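Local coordinates for thioesterase superfamily (Jannaschia sp., PDB 2OAF), which probably hydrolyses thioesters, perhaps of acyl-coenzyme A type, as a member of the HotDog-fold thioesterase superfamily, at residues L99-V108 with V119-T127. Sequence-based numbering, arbitrary orientation. Where two conformers were deposited one is given.
Sequences LGTKSITFRV and VGAFTCVFT. With PO4 (phosphate ion), chain H.
Arg107 folds back over Gly120 and Ala121 of the neighbouring antiparallel strand. Its CB lies 3.9 Å from Gly120 O; CG, anti to its own carbonyl carbon (chi1 -76°), stays near that oxygen, and bends at chi2 and chi3 bring the guanidinium back to it. CD then packs against both Gly120 O and Ala121 CB, NE and CZ pass alongside the same carbonyl, and NH1 donates to Gly120 O at 3.0 Å from above the carbonyl plane. Val108 N reaches this oxygen from the opposite face, so two donors grip it. NH1 also makes a salt bridge to Asp109, while NH2 bonds to Gln10 O. Replacing Arg107 by alanine would probably leave Asp109 without its salt-bridge mate and Gly120 O with Val108 N alone of the two donors. On the sheet face that carries Arg107 and Ala121, the hydroxyls of Thr105 and Thr123 share a hydrogen bond (OG1 to OG1, 3.0 Å). The other face is apolar: Phe122 sets CE1 4.0 Å from Val108 CB, and Ile104 CG2 touches Cys124 CB. At the far end the Phe126 ring presents its edge, in plane, to Lys102 O. Phe106 and Phe122 also rest on helix 39-54. Paired backbone bonds, such as Phe106 N to Phe122 O at 2.8 Å, join strands 103-112 and 115-128 as a beta hairpin in the antiparallel sheet that wraps the central helix of the HotDog fold.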
loop_
_atom_site.group_PDB
_atom_site.type_symbol
_atom_site.label_atom_id
_atom_site.label_comp_id
_atom_site.label_asym_id
_atom_site.label_seq_id
_atom_site.Cartn_x
_atom_site.Cartn_y
_atom_site.Cartn_z
ATOM N N LEU B 99 2.113 -0.252 -29.897
ATOM C CA LEU B 99 3.108 -1.299 -29.692
ATOM C C LEU B 99 4.216 -1.076 -30.700
ATOM O O LEU B 99 3.977 -1.140 -31.879
ATOM C CB LEU B 99 2.472 -2.672 -29.898
ATOM C CG LEU B 99 3.387 -3.904 -29.791
ATOM C CD1 LEU B 99 4.033 -4.082 -28.402
ATOM C CD2 LEU B 99 2.573 -5.137 -30.203
ATOM N N GLY B 100 5.419 -0.758 -30.243
ATOM C CA GLY B 100 6.544 -0.647 -31.135
ATOM C C GLY B 100 7.283 -1.959 -31.153
ATOM O O GLY B 100 6.731 -2.998 -30.824
ATOM N N THR B 101 8.543 -1.900 -31.539
ATOM C CA THR B 101 9.392 -3.078 -31.574
ATOM C C THR B 101 9.771 -3.466 -30.161
ATOM O O THR B 101 9.847 -4.646 -29.843
ATOM C CB THR B 101 10.677 -2.789 -32.356
ATOM O OG1 THR B 101 10.339 -2.308 -33.662
ATOM C CG2 THR B 101 11.540 -4.035 -32.474
ATOM N N LYS B 102 10.027 -2.464 -29.324
ATOM C CA LYS B 102 10.509 -2.713 -27.960
ATOM C C LYS B 102 9.502 -2.429 -26.830
ATOM O O LYS B 102 9.600 -3.053 -25.788
ATOM C CB LYS B 102 11.831 -1.970 -27.749
ATOM C CG LYS B 102 12.980 -2.642 -28.556
ATOM C CD LYS B 102 14.318 -1.877 -28.511
ATOM C CE LYS B 102 14.215 -0.488 -29.175
ATOM N NZ LYS B 102 15.549 0.014 -29.635
ATOM N N SER B 103 8.549 -1.515 -27.020
ATOM C CA SER B 103 7.670 -1.121 -25.925
ATOM C C SER B 103 6.200 -1.155 -26.308
ATOM O O SER B 103 5.868 -1.080 -27.468
ATOM C CB SER B 103 7.997 0.307 -25.479
ATOM O OG SER B 103 7.605 1.210 -26.502
ATOM N N ILE B 104 5.347 -1.226 -25.274
ATOM C CA ILE B 104 3.904 -1.139 -25.410
ATOM C C ILE B 104 3.403 -0.015 -24.511
ATOM O O ILE B 104 3.941 0.181 -23.434
ATOM C CB ILE B 104 3.253 -2.485 -25.014
ATOM C CG1 ILE B 104 1.743 -2.488 -25.344
ATOM C CG2 ILE B 104 3.515 -2.824 -23.503
ATOM C CD1 ILE B 104 1.083 -3.820 -25.080
ATOM N N THR B 105 2.397 0.733 -24.950
ATOM C CA THR B 105 1.781 1.741 -24.102
ATOM C C THR B 105 0.312 1.424 -23.960
ATOM O O THR B 105 -0.409 1.242 -24.954
ATOM C CB THR B 105 1.943 3.150 -24.650
ATOM O OG1 THR B 105 3.334 3.446 -24.793
ATOM C CG2 THR B 105 1.261 4.192 -23.738
ATOM N N PHE B 106 -0.107 1.351 -22.699
ATOM C CA PHE B 106 -1.489 1.161 -22.320
ATOM C C PHE B 106 -2.042 2.477 -21.860
ATOM O O PHE B 106 -1.382 3.187 -21.082
ATOM C CB PHE B 106 -1.599 0.174 -21.158
ATOM C CG PHE B 106 -1.379 -1.259 -21.560
ATOM C CD1 PHE B 106 -2.421 -2.025 -22.026
ATOM C CD2 PHE B 106 -0.133 -1.834 -21.469
ATOM C CE1 PHE B 106 -2.225 -3.348 -22.391
ATOM C CE2 PHE B 106 0.056 -3.157 -21.821
ATOM C CZ PHE B 106 -1.003 -3.907 -22.280
ATOM N N ARG B 107 -3.270 2.754 -22.301
ATOM C CA ARG B 107 -4.113 3.788 -21.738
ATOM C C ARG B 107 -5.078 3.183 -20.738
ATOM O O ARG B 107 -5.580 2.070 -20.946
ATOM C CB ARG B 107 -4.911 4.443 -22.851
ATOM C CG ARG B 107 -4.126 5.392 -23.685
ATOM C CD ARG B 107 -3.956 6.780 -23.029
ATOM N NE ARG B 107 -5.175 7.557 -23.160
ATOM C CZ ARG B 107 -6.127 7.667 -22.235
ATOM N NH1 ARG B 107 -5.989 7.099 -21.054
ATOM N NH2 ARG B 107 -7.218 8.365 -22.505
ATOM N N VAL B 108 -5.320 3.908 -19.652
ATOM C CA VAL B 108 -6.379 3.585 -18.706
ATOM C C VAL B 108 -7.123 4.880 -18.359
ATOM O O VAL B 108 -6.485 5.869 -17.965
ATOM C CB VAL B 108 -5.848 2.971 -17.397
ATOM C CG1 VAL B 108 -7.008 2.713 -16.421
ATOM C CG2 VAL B 108 -5.025 1.692 -17.661
ATOM N N VAL B 119 -7.011 10.007 -16.341
ATOM C CA VAL B 119 -6.611 9.496 -17.637
ATOM C C VAL B 119 -5.118 9.216 -17.500
ATOM O O VAL B 119 -4.365 10.069 -17.042
ATOM C CB VAL B 119 -6.966 10.492 -18.775
ATOM C CG1 VAL B 119 -8.384 11.121 -18.546
ATOM C CG2 VAL B 119 -5.937 11.574 -18.899
ATOM N N GLY B 120 -4.712 8.006 -17.827
ATOM C CA GLY B 120 -3.304 7.638 -17.734
ATOM C C GLY B 120 -2.753 6.928 -18.968
ATOM O O GLY B 120 -3.490 6.267 -19.703
ATOM N N ALA B 121 -1.434 7.035 -19.160
ATOM C CA ALA B 121 -0.710 6.287 -20.182
ATOM C C ALA B 121 0.530 5.655 -19.526
ATOM O O ALA B 121 1.254 6.305 -18.777
ATOM C CB ALA B 121 -0.304 7.214 -21.336
ATOM N N PHE B 122 0.735 4.375 -19.798
ATOM C CA PHE B 122 1.696 3.547 -19.076
ATOM C C PHE B 122 2.487 2.717 -20.068
ATOM O O PHE B 122 1.907 1.949 -20.822
ATOM C CB PHE B 122 0.924 2.610 -18.149
ATOM C CG PHE B 122 -0.004 3.331 -17.200
ATOM C CD1 PHE B 122 -1.299 3.671 -17.586
ATOM C CD2 PHE B 122 0.413 3.655 -15.929
ATOM C CE1 PHE B 122 -2.154 4.323 -16.706
ATOM C CE2 PHE B 122 -0.431 4.309 -15.048
ATOM C CZ PHE B 122 -1.721 4.656 -15.455
ATOM N N THR B 123 3.803 2.883 -20.070
ATOM C CA THR B 123 4.671 2.300 -21.078
ATOM C C THR B 123 5.602 1.287 -20.426
ATOM O O THR B 123 6.240 1.574 -19.399
ATOM C CB THR B 123 5.516 3.387 -21.757
ATOM O OG1 THR B 123 4.641 4.398 -22.270
ATOM C CG2 THR B 123 6.337 2.788 -22.916
ATOM N N CYS B 124 5.619 0.092 -21.005
ATOM C CA CYS B 124 6.409 -1.052 -20.569
ATOM C C CYS B 124 7.353 -1.488 -21.687
ATOM O O CYS B 124 7.019 -1.341 -22.846
ATOM C CB CYS B 124 5.463 -2.213 -20.313
ATOM S SG CYS B 124 4.275 -1.846 -19.000
ATOM N N VAL B 125 8.507 -2.043 -21.325
ATOM C CA VAL B 125 9.358 -2.771 -22.265
ATOM C C VAL B 125 9.162 -4.265 -21.973
ATOM O O VAL B 125 8.405 -4.621 -21.074
ATOM C CB VAL B 125 10.840 -2.350 -22.159
ATOM C CG1 VAL B 125 11.023 -0.908 -22.657
ATOM C CG2 VAL B 125 11.382 -2.548 -20.731
ATOM N N PHE B 126 9.812 -5.126 -22.744
ATOM C CA PHE B 126 9.675 -6.579 -22.605
ATOM C C PHE B 126 11.005 -7.154 -22.192
ATOM O O PHE B 126 12.053 -6.705 -22.683
ATOM C CB PHE B 126 9.234 -7.217 -23.926
ATOM C CG PHE B 126 7.824 -6.893 -24.313
ATOM C CD1 PHE B 126 7.531 -5.739 -25.025
ATOM C CD2 PHE B 126 6.762 -7.738 -23.947
ATOM C CE1 PHE B 126 6.201 -5.428 -25.383
ATOM C CE2 PHE B 126 5.437 -7.423 -24.303
ATOM C CZ PHE B 126 5.164 -6.265 -25.016
ATOM N N THR B 127 10.962 -8.127 -21.286
ATOM C CA THR B 127 12.154 -8.871 -20.898
ATOM C C THR B 127 11.945 -10.381 -21.070
ATOM O O THR B 127 10.802 -10.871 -21.165
ATOM C CB THR B 127 12.534 -8.613 -19.424
ATOM O OG1 THR B 127 11.437 -8.989 -18.595
ATOM C CG2 THR B 127 12.895 -7.133 -19.161
HETATM P P PO4 H . 9.787 1.357 -29.453
HETATM O O1 PO4 H . 9.371 2.272 -30.596
HETATM O O2 PO4 H . 8.589 0.562 -29.003
HETATM O O3 PO4 H . 10.884 0.445 -29.987
HETATM O O4 PO4 H . 10.266 2.172 -28.264
HETATM O O HOH W 1 11.759 -4.325 -24.852
#